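Local coordinates for metallo-beta-lactamase family protein (Staphylococcus aureus, PDB 3R2U), which carries an iron ion in a metallo-beta-lactamase fold and, like related rhodanese fusions, probably oxidises the sulfur of a persulfide substrate, at residues 28-33 and 60-65; 160-165 and 211-216; 333-338 and 356-361. All coordinates share one frame; numbering follows the deposited sequence. Where two conformers were deposited one is given.

Contacts 1 and 2 belong to the two sheets of the metallo-beta-lactamase fold, whereas contact 3 lies in the parallel-sheet unit that follows it. The centres of contacts 1 and 2 are about 22 Å apart and their nearest atoms about 7 Å. Contacts 1 and 3 touch, Asp32 OD2 packing 3.3 Å from Leu357 CD1. Contacts 2 and 3, with centres about 38 Å apart, sit on opposite sides of the chain's centre. The iron is bound by His80, His143 and Asp169. Strand 164-168, which holds Leu165 of contact 2, ends just before the iron ligand Asp169, and the Ile358 side chain of contact 3 comes to about 12 Å from the metal.

Contact 1 of 3, residues 28-33 and 60-65; sequences KQFYDK and SSYIRV
Phe30 on the strand meets Tyr62, Val65 and Ser61 of the helix, and its ring is the centre of the contact. Tyr62 approaches edge-on: its CD1 sits over the middle of one Phe30 face, 3.7 Å from Phe30 CE1, in a T-shaped stack with ring centroids 4.8 Å apart and planes at 68°. Val65 meets the same ring at the rim, near its plane, where Val65 CG2 lies 3.8 Å from Phe30 CE2. Ser61 adds backbone and side chain, its CB 4.0 Å from Phe30 CE2 and its carbonyl oxygen standing oblique to the ring. That carbonyl is engaged within the helix, accepting from Val65 N at 3.1 Å. At the border, the aliphatic part of Lys28 crosses Val65 at about a right angle, with Lys28 CD 4.1 Å from Val65 CG1.

Phe30 holds CG anti to its own carbonyl carbon (chi1 -62°), which sends the ring across to the helix. One layer out, the Tyr62 hydroxyl is hydrogen-bonded to Ser39 OG and to Ile56 N, so the tyrosine is fixed at its far end while its CD1 edge serves the stack. Ser39 also pairs through the backbone with Phe30, linking both partners of the aromatic pair to strand 37-44. The strand and helix segments run nearly antiparallel, at 154°, their axes 10.4 Å apart. Helix 60-69 belongs to the beta-alpha-beta crossover between strands 49-53 and 72-77, and Ile63 packs on Tyr366 of a second subunit.

No hydrogen bond crosses between the two segments. Largely apolar contacts, most of them converging on the Phe30 ring, therefore join the helix to strand 25-32, outermost of its sheet within the chain, while the Tyr62 hydroxyl and Ser61 O are bonded elsewhere.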
loop_
_atom_site.group_PDB
_atom_site.type_symbol
_atom_site.label_atom_id
_atom_site.label_comp_id
_atom_site.label_asym_id
_atom_site.label_seq_id
_atom_site.Cartn_x
_atom_site.Cartn_y
_atom_site.Cartn_z
ATOM N N LYS A 28 4.861 23.651 -3.479
ATOM C CA LYS A 28 3.992 22.649 -2.868
ATOM C C LYS A 28 4.152 22.642 -1.360
ATOM O O LYS A 28 5.257 22.654 -0.849
ATOM C CB LYS A 28 4.252 21.239 -3.384
ATOM C CG LYS A 28 3.321 20.259 -2.706
ATOM C CD LYS A 28 3.360 18.905 -3.281
ATOM C CE LYS A 28 2.162 18.096 -2.753
ATOM N NZ LYS A 28 0.864 18.753 -3.162
ATOM N N GLN A 29 3.022 22.608 -0.676
ATOM C CA GLN A 29 2.975 22.523 0.761
ATOM C C GLN A 29 2.845 21.058 1.195
ATOM O O GLN A 29 2.170 20.264 0.532
ATOM C CB GLN A 29 1.786 23.339 1.273
ATOM C CG GLN A 29 1.643 23.437 2.794
ATOM C CD GLN A 29 0.553 22.529 3.350
ATOM O OE1 GLN A 29 0.346 21.399 2.882
ATOM N NE2 GLN A 29 -0.176 23.039 4.336
ATOM N N PHE A 30 3.507 20.712 2.293
ATOM C CA PHE A 30 3.448 19.357 2.882
ATOM C C PHE A 30 2.976 19.550 4.303
ATOM O O PHE A 30 3.591 20.301 5.058
ATOM C CB PHE A 30 4.835 18.679 2.891
ATOM C CG PHE A 30 5.429 18.472 1.515
ATOM C CD1 PHE A 30 5.990 19.542 0.815
ATOM C CD2 PHE A 30 5.447 17.216 0.936
ATOM C CE1 PHE A 30 6.524 19.359 -0.467
ATOM C CE2 PHE A 30 6.013 17.018 -0.338
ATOM C CZ PHE A 30 6.542 18.094 -1.035
ATOM N N TYR A 31 1.900 18.875 4.683
ATOM C CA TYR A 31 1.352 19.042 6.011
ATOM C C TYR A 31 1.362 17.736 6.748
ATOM O O TYR A 31 0.864 16.742 6.235
ATOM C CB TYR A 31 -0.089 19.521 5.938
ATOM C CG TYR A 31 -0.569 20.100 7.250
ATOM C CD1 TYR A 31 -0.081 21.340 7.675
ATOM C CD2 TYR A 31 -1.497 19.442 8.053
ATOM C CE1 TYR A 31 -0.485 21.909 8.840
ATOM C CE2 TYR A 31 -1.928 20.021 9.267
ATOM C CZ TYR A 31 -1.401 21.268 9.635
ATOM O OH TYR A 31 -1.750 21.910 10.791
ATOM N N ASP A 32 1.945 17.717 7.934
ATOM C CA ASP A 32 1.877 16.505 8.750
ATOM C C ASP A 32 0.733 16.694 9.731
ATOM O O ASP A 32 0.755 17.597 10.563
ATOM C CB ASP A 32 3.159 16.223 9.494
ATOM C CG ASP A 32 3.051 14.949 10.325
ATOM O OD1 ASP A 32 2.276 14.926 11.316
ATOM O OD2 ASP A 32 3.714 13.970 9.968
ATOM N N LYS A 33 -0.275 15.853 9.636
ATOM C CA LYS A 33 -1.443 15.987 10.512
ATOM C C LYS A 33 -1.127 15.784 12.011
ATOM O O LYS A 33 -1.742 16.424 12.878
ATOM C CB LYS A 33 -2.524 15.015 10.071
ATOM C CG LYS A 33 -2.141 13.537 10.289
ATOM C CD LYS A 33 -3.295 12.598 9.975
ATOM C CE LYS A 33 -2.952 11.167 10.361
ATOM N NZ LYS A 33 -4.092 10.252 10.141
ATOM N N SER A 60 11.671 11.686 2.328
ATOM C CA SER A 60 11.123 10.956 1.180
ATOM C C SER A 60 10.032 11.658 0.372
ATOM O O SER A 60 10.043 11.584 -0.855
ATOM C CB SER A 60 10.654 9.553 1.592
ATOM O OG SER A 60 9.599 9.599 2.522
ATOM N N SER A 61 9.103 12.330 1.052
ATOM C CA SER A 61 8.017 13.015 0.364
ATOM C C SER A 61 8.533 14.139 -0.506
ATOM O O SER A 61 8.118 14.271 -1.656
ATOM C CB SER A 61 6.978 13.544 1.349
ATOM O OG SER A 61 6.135 12.499 1.792
ATOM N N TYR A 62 9.454 14.935 0.025
ATOM C CA TYR A 62 10.012 16.034 -0.740
ATOM C C TYR A 62 10.756 15.473 -1.961
ATOM O O TYR A 62 10.603 15.967 -3.084
ATOM C CB TYR A 62 10.974 16.880 0.095
ATOM C CG TYR A 62 10.478 17.278 1.462
ATOM C CD1 TYR A 62 9.390 18.135 1.618
ATOM C CD2 TYR A 62 11.142 16.847 2.608
ATOM C CE1 TYR A 62 8.957 18.514 2.870
ATOM C CE2 TYR A 62 10.725 17.211 3.857
ATOM C CZ TYR A 62 9.647 18.058 3.998
ATOM O OH TYR A 62 9.240 18.408 5.256
ATOM N N ILE A 63 11.550 14.431 -1.723
ATOM C CA ILE A 63 12.330 13.773 -2.769
ATOM C C ILE A 63 11.443 13.226 -3.902
ATOM O O ILE A 63 11.737 13.462 -5.074
ATOM C CB ILE A 63 13.208 12.632 -2.181
ATOM C CG1 ILE A 63 14.327 13.226 -1.320
ATOM C CG2 ILE A 63 13.782 11.759 -3.293
ATOM C CD1 ILE A 63 15.104 12.202 -0.497
ATOM N N ARG A 64 10.367 12.526 -3.537
ATOM C CA ARG A 64 9.439 11.951 -4.514
ATOM C C ARG A 64 8.810 13.035 -5.389
ATOM O O ARG A 64 8.791 12.913 -6.610
ATOM C CB ARG A 64 8.352 11.103 -3.820
ATOM C CG ARG A 64 8.858 9.728 -3.395
ATOM C CD ARG A 64 7.817 8.865 -2.644
ATOM N NE ARG A 64 7.901 8.994 -1.180
ATOM C CZ ARG A 64 7.003 9.579 -0.376
ATOM N NH1 ARG A 64 7.228 9.612 0.942
ATOM N NH2 ARG A 64 5.883 10.107 -0.860
ATOM N N VAL A 65 8.320 14.095 -4.759
ATOM C CA VAL A 65 7.720 15.216 -5.480
ATOM C C VAL A 65 8.770 15.899 -6.377
ATOM O O VAL A 65 8.504 16.172 -7.533
ATOM C CB VAL A 65 7.062 16.241 -4.538
ATOM C CG1 VAL A 65 6.703 17.514 -5.278
ATOM C CG2 VAL A 65 5.824 15.615 -3.870
#

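Contact 2 of 3, residues 160-165 and 211-216; sequences QVPMGL and DYIQIW
Trp216 keeps CG anti to its carbonyl carbon (chi1 -59°), which lays its six-membered ring over the Gly164 backbone, while Met163, with CG anti to the backbone N (chi1 -177°), brings its sulfur to the rim of the same ring. Gly164 CA makes a CH-pi contact 3.8 Å from the centroid of that ring, over the face but offset. Met163 SD lies in the ring plane, 3.9 Å from Trp216 CH2, a Met-aromatic contact at the edge. The indole is also tied down within its own strand: Trp216 NE1 donates to Gln214 OE1 at 2.8 Å, from well above the amide carbonyl plane.

Beneath the side chains the strands pair in parallel. Gln214 N donates to Met163 O at 2.9 Å, Leu165 N to Gln214 O, and Trp216 N to Leu165 O at 2.8 Å. Leu165 and Ile215 turn to the face away from Gln214, where Leu165 CB also approaches Ile213 CD1. Before the paired part, the chains diverge; a water donates 2.7 Å bonds to both Met163 O and Tyr212 O, bridging the gap. Farther out, the Tyr212 hydroxyl presses on Val161, and Pro162 CG packs 3.9 Å from Ile213 CG2. Tyr212 O has a second partner, Thr236 OG1 of a third subunit.

Strands 164-168 and 214-217 are parallel neighbours, joined by a connection that includes helix 191-206: a beta-alpha-beta crossover in the second sheet of the metallo-beta-lactamase fold, whose strand 164-168 leads straight to the iron ligand Asp169.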
loop_
_atom_site.group_PDB
_atom_site.type_symbol
_atom_site.label_atom_id
_atom_site.label_comp_id
_atom_site.label_asym_id
_atom_site.label_seq_id
_atom_site.Cartn_x
_atom_site.Cartn_y
_atom_site.Cartn_z
ATOM N N GLN A 160 8.061 41.585 -10.448
ATOM C CA GLN A 160 8.721 42.738 -9.814
ATOM C C GLN A 160 8.210 42.983 -8.401
ATOM O O GLN A 160 8.593 43.963 -7.762
ATOM C CB GLN A 160 8.392 44.002 -10.600
ATOM C CG GLN A 160 8.623 43.898 -12.072
ATOM C CD GLN A 160 10.078 43.939 -12.413
ATOM O OE1 GLN A 160 10.704 42.906 -12.590
ATOM N NE2 GLN A 160 10.639 45.131 -12.454
ATOM N N VAL A 161 7.303 42.135 -7.949
ATOM C CA VAL A 161 6.669 42.282 -6.650
ATOM C C VAL A 161 6.702 40.928 -5.970
ATOM O O VAL A 161 6.725 39.905 -6.652
ATOM C CB VAL A 161 5.190 42.734 -6.788
ATOM C CG1 VAL A 161 5.083 44.174 -7.359
ATOM C CG2 VAL A 161 4.399 41.753 -7.655
ATOM N N PRO A 162 6.719 40.914 -4.626
ATOM C CA PRO A 162 6.753 39.656 -3.902
ATOM C C PRO A 162 5.437 38.909 -4.007
ATOM O O PRO A 162 4.379 39.514 -4.223
ATOM C CB PRO A 162 7.033 40.093 -2.466
ATOM C CG PRO A 162 6.468 41.473 -2.384
ATOM C CD PRO A 162 6.739 42.072 -3.709
ATOM N N MET A 163 5.509 37.596 -3.864
ATOM C CA MET A 163 4.354 36.738 -3.959
ATOM C C MET A 163 3.862 36.287 -2.596
ATOM O O MET A 163 2.672 36.195 -2.370
ATOM C CB MET A 163 4.700 35.494 -4.786
ATOM C CG MET A 163 3.510 34.515 -5.019
ATOM S SD MET A 163 4.046 32.876 -5.558
ATOM C CE MET A 163 4.897 33.265 -7.078
ATOM N N GLY A 164 4.779 35.970 -1.686
ATOM C CA GLY A 164 4.373 35.451 -0.400
ATOM C C GLY A 164 5.494 35.415 0.614
ATOM O O GLY A 164 6.656 35.619 0.276
ATOM N N LEU A 165 5.123 35.152 1.860
ATOM C CA LEU A 165 6.052 35.105 2.952
ATOM C C LEU A 165 5.960 33.772 3.675
ATOM O O LEU A 165 4.874 33.386 4.125
ATOM C CB LEU A 165 5.714 36.199 3.945
ATOM C CG LEU A 165 6.611 36.388 5.187
ATOM C CD1 LEU A 165 7.950 36.988 4.800
ATOM C CD2 LEU A 165 5.900 37.277 6.230
ATOM N N ASP A 211 -0.392 44.101 0.499
ATOM C CA ASP A 211 -1.488 43.346 1.102
ATOM C C ASP A 211 -1.921 42.092 0.320
ATOM O O ASP A 211 -2.607 41.235 0.862
ATOM C CB ASP A 211 -2.682 44.268 1.375
ATOM C CG ASP A 211 -2.463 45.170 2.605
ATOM O OD1 ASP A 211 -1.454 44.973 3.342
ATOM O OD2 ASP A 211 -3.316 46.058 2.848
ATOM N N TYR A 212 -1.491 41.976 -0.925
ATOM C CA TYR A 212 -1.842 40.825 -1.760
ATOM C C TYR A 212 -0.838 39.645 -1.659
ATOM O O TYR A 212 -0.991 38.605 -2.360
ATOM C CB TYR A 212 -1.985 41.272 -3.214
ATOM C CG TYR A 212 -0.744 41.946 -3.782
ATOM C CD1 TYR A 212 0.409 41.216 -4.042
ATOM C CD2 TYR A 212 -0.741 43.305 -4.090
ATOM C CE1 TYR A 212 1.533 41.817 -4.561
ATOM C CE2 TYR A 212 0.392 43.923 -4.618
ATOM C CZ TYR A 212 1.518 43.172 -4.852
ATOM O OH TYR A 212 2.646 43.751 -5.366
ATOM N N ILE A 213 0.196 39.787 -0.832
ATOM C CA ILE A 213 1.130 38.675 -0.677
ATOM C C ILE A 213 0.443 37.549 0.103
ATOM O O ILE A 213 -0.412 37.798 0.963
ATOM C CB ILE A 213 2.453 39.034 0.023
ATOM C CG1 ILE A 213 2.241 39.370 1.499
ATOM C CG2 ILE A 213 3.193 40.149 -0.739
ATOM C CD1 ILE A 213 3.570 39.453 2.286
ATOM N N GLN A 214 0.789 36.314 -0.226
ATOM C CA GLN A 214 0.287 35.179 0.543
ATOM C C GLN A 214 1.112 35.018 1.824
ATOM O O GLN A 214 2.239 35.496 1.901
ATOM C CB GLN A 214 0.382 33.902 -0.263
ATOM C CG GLN A 214 -0.441 33.904 -1.534
ATOM C CD GLN A 214 -0.301 32.605 -2.290
ATOM O OE1 GLN A 214 -0.348 31.538 -1.699
ATOM N NE2 GLN A 214 -0.146 32.688 -3.604
ATOM N N ILE A 215 0.521 34.360 2.825
ATOM C CA ILE A 215 1.187 34.047 4.079
ATOM C C ILE A 215 1.249 32.521 4.131
ATOM O O ILE A 215 0.223 31.847 4.095
ATOM C CB ILE A 215 0.415 34.573 5.335
ATOM C CG1 ILE A 215 0.270 36.097 5.328
ATOM C CG2 ILE A 215 1.095 34.131 6.608
ATOM C CD1 ILE A 215 1.546 36.855 5.213
ATOM N N TRP A 216 2.456 31.985 4.187
ATOM C CA TRP A 216 2.672 30.559 4.223
ATOM C C TRP A 216 3.257 30.174 5.581
ATOM O O TRP A 216 4.458 30.180 5.758
ATOM C CB TRP A 216 3.624 30.167 3.103
ATOM C CG TRP A 216 3.128 30.535 1.732
ATOM C CD1 TRP A 216 1.883 30.313 1.222
ATOM C CD2 TRP A 216 3.895 31.121 0.677
ATOM N NE1 TRP A 216 1.814 30.757 -0.076
ATOM C CE2 TRP A 216 3.038 31.254 -0.438
ATOM C CE3 TRP A 216 5.217 31.572 0.573
ATOM C CZ2 TRP A 216 3.462 31.814 -1.650
ATOM C CZ3 TRP A 216 5.642 32.121 -0.635
ATOM C CH2 TRP A 216 4.760 32.236 -1.730
HETATM O O HOH W 1 0.419 36.752 -3.803
#

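Contact 3 of 3, residues 333-338 and 356-361; sequences LNYDQE and QLIGYD
Leu333 and Tyr335 form a two-pronged projection that closes on Ile358 and Tyr360. Leu333 fits with both methyls: CD1 stands almost squarely over the centre of the Tyr360 ring, 4.1 Å from its centroid, and CD2 reaches Ile358 CD1 tip to tip at 3.8 Å. The same CD2 rests 3.9 Å from Tyr360 CB, so the leucine fills the notch between the base of the tyrosine and the isoleucine. Tyr360 in turn pushes its edge toward the face of Tyr335, a T-shaped pair with centroids 6.0 Å apart and planes at 81°.

Each tyrosine runs out to a backbone oxygen of the facing loop. Tyr335 OH donates to Ile358 O at 2.8 Å, and this oxygen lies at the ring edge, in the plane of Tyr335. Tyr360 has CG anti to its backbone N (chi1 -177°), which carries the ring out beside Tyr335 CA. From there its hydroxyl donates to Gln337 O, in the carbonyl plane and on a lone pair; the modelled 2.5 Å between Tyr360 OH and Gln337 O is unusually short and its exact value doubtful.

The two loops precede strands 339-342 and 363-367, neighbours in a four-stranded parallel sheet whose alternation with helices is consistent with a rhodanese-like unit. Turns shape both loops. On one side Asn334 to Gln337 make a type I turn, with Asn334 OD1 accepting from Asp336 N at 3.0 Å in an Asx turn. On the other, helix 345-356 ends in a Schellman motif: Gly359, at positive phi, is the C-prime residue, and its chain neighbours Ile358 and Tyr360 both point their side chains toward the facing loop. Outside the two loops, Tyr335 also packs on Gln272 and Ile276 of helix 269-279, and Ile358 touches Met273 of that helix.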
loop_
_atom_site.group_PDB
_atom_site.type_symbol
_atom_site.label_atom_id
_atom_site.label_comp_id
_atom_site.label_asym_id
_atom_site.label_seq_id
_atom_site.Cartn_x
_atom_site.Cartn_y
_atom_site.Cartn_z
ATOM N N LEU A 333 5.953 11.008 26.973
ATOM C CA LEU A 333 7.144 10.447 26.346
ATOM C C LEU A 333 8.371 10.808 27.144
ATOM O O LEU A 333 8.578 11.966 27.455
ATOM C CB LEU A 333 7.303 10.952 24.893
ATOM C CG LEU A 333 8.329 10.210 24.019
ATOM C CD1 LEU A 333 7.947 8.763 23.820
ATOM C CD2 LEU A 333 8.481 10.878 22.673
ATOM N N ASN A 334 9.153 9.810 27.520
ATOM C CA ASN A 334 10.412 10.055 28.210
ATOM C C ASN A 334 11.554 9.730 27.211
ATOM O O ASN A 334 11.801 8.551 26.885
ATOM C CB ASN A 334 10.487 9.204 29.472
ATOM C CG ASN A 334 11.681 9.530 30.322
ATOM O OD1 ASN A 334 12.715 9.984 29.828
ATOM N ND2 ASN A 334 11.550 9.295 31.613
ATOM N N TYR A 335 12.230 10.777 26.710
ATOM C CA TYR A 335 13.293 10.602 25.719
ATOM C C TYR A 335 14.505 9.832 26.212
ATOM O O TYR A 335 15.298 9.357 25.411
ATOM C CB TYR A 335 13.754 11.962 25.162
ATOM C CG TYR A 335 12.780 12.583 24.192
ATOM C CD1 TYR A 335 11.627 13.208 24.643
ATOM C CD2 TYR A 335 13.017 12.556 22.817
ATOM C CE1 TYR A 335 10.746 13.782 23.770
ATOM C CE2 TYR A 335 12.141 13.155 21.934
ATOM C CZ TYR A 335 11.001 13.758 22.423
ATOM O OH TYR A 335 10.084 14.342 21.590
ATOM N N ASP A 336 14.640 9.704 27.519
ATOM C CA ASP A 336 15.774 9.019 28.123
ATOM C C ASP A 336 15.526 7.529 28.326
ATOM O O ASP A 336 16.388 6.829 28.881
ATOM C CB ASP A 336 16.098 9.664 29.480
ATOM C CG ASP A 336 16.379 11.174 29.371
ATOM O OD1 ASP A 336 16.921 11.607 28.355
ATOM O OD2 ASP A 336 16.085 11.926 30.315
ATOM N N GLN A 337 14.349 7.036 27.937
ATOM C CA GLN A 337 14.057 5.614 28.119
ATOM C C GLN A 337 13.592 4.953 26.838
ATOM O O GLN A 337 13.019 5.593 25.962
ATOM C CB GLN A 337 12.949 5.417 29.163
ATOM C CG GLN A 337 13.251 5.999 30.529
ATOM C CD GLN A 337 12.183 5.677 31.573
ATOM O OE1 GLN A 337 11.364 4.759 31.401
ATOM N NE2 GLN A 337 12.222 6.404 32.687
ATOM N N GLU A 338 13.842 3.664 26.755
ATOM C CA GLU A 338 13.317 2.840 25.682
ATOM C C GLU A 338 11.870 2.526 26.068
ATOM O O GLU A 338 11.561 2.291 27.236
ATOM C CB GLU A 338 14.115 1.547 25.533
ATOM C CG GLU A 338 15.614 1.761 25.299
ATOM C CD GLU A 338 16.360 0.439 25.028
ATOM O OE1 GLU A 338 17.378 0.177 25.706
ATOM O OE2 GLU A 338 15.918 -0.343 24.155
ATOM N N GLN A 356 9.446 9.199 15.466
ATOM C CA GLN A 356 10.714 9.658 14.920
ATOM C C GLN A 356 10.564 11.106 14.417
ATOM O O GLN A 356 11.539 11.857 14.361
ATOM C CB GLN A 356 11.217 8.766 13.799
ATOM C CG GLN A 356 11.465 7.320 14.214
ATOM C CD GLN A 356 12.249 6.565 13.166
ATOM O OE1 GLN A 356 11.681 5.875 12.341
ATOM N NE2 GLN A 356 13.550 6.747 13.163
ATOM N N LEU A 357 9.351 11.499 14.057
ATOM C CA LEU A 357 9.134 12.859 13.612
ATOM C C LEU A 357 9.253 13.866 14.771
ATOM O O LEU A 357 9.408 15.061 14.537
ATOM C CB LEU A 357 7.830 13.005 12.834
ATOM C CG LEU A 357 7.762 12.119 11.584
ATOM C CD1 LEU A 357 6.542 12.469 10.765
ATOM C CD2 LEU A 357 9.038 12.209 10.720
ATOM N N ILE A 358 9.183 13.390 16.009
ATOM C CA ILE A 358 9.472 14.256 17.164
ATOM C C ILE A 358 10.802 13.848 17.802
ATOM O O ILE A 358 11.060 14.090 18.979
ATOM C CB ILE A 358 8.310 14.367 18.199
ATOM C CG1 ILE A 358 7.927 13.014 18.785
ATOM C CG2 ILE A 358 7.096 15.006 17.561
ATOM C CD1 ILE A 358 7.051 13.156 20.038
ATOM N N GLY A 359 11.669 13.241 17.000
ATOM C CA GLY A 359 13.022 12.913 17.439
ATOM C C GLY A 359 13.223 11.795 18.431
ATOM O O GLY A 359 14.218 11.804 19.199
ATOM N N TYR A 360 12.310 10.829 18.438
ATOM C CA TYR A 360 12.403 9.676 19.344
ATOM C C TYR A 360 12.605 8.420 18.500
ATOM O O TYR A 360 11.718 8.043 17.726
ATOM C CB TYR A 360 11.155 9.554 20.234
ATOM C CG TYR A 360 11.276 8.418 21.210
ATOM C CD1 TYR A 360 11.986 8.571 22.419
ATOM C CD2 TYR A 360 10.740 7.176 20.919
ATOM C CE1 TYR A 360 12.116 7.515 23.301
ATOM C CE2 TYR A 360 10.868 6.120 21.792
ATOM C CZ TYR A 360 11.568 6.284 22.972
ATOM O OH TYR A 360 11.689 5.225 23.836
ATOM N N ASP A 361 13.766 7.774 18.654
ATOM C CA ASP A 361 14.132 6.602 17.837
ATOM C C ASP A 361 14.300 5.340 18.680
ATOM O O ASP A 361 14.869 4.363 18.209
ATOM C CB ASP A 361 15.498 6.859 17.137
ATOM C CG ASP A 361 15.440 7.949 16.070
ATOM O OD1 ASP A 361 14.344 8.299 15.564
ATOM O OD2 ASP A 361 16.520 8.445 15.712
#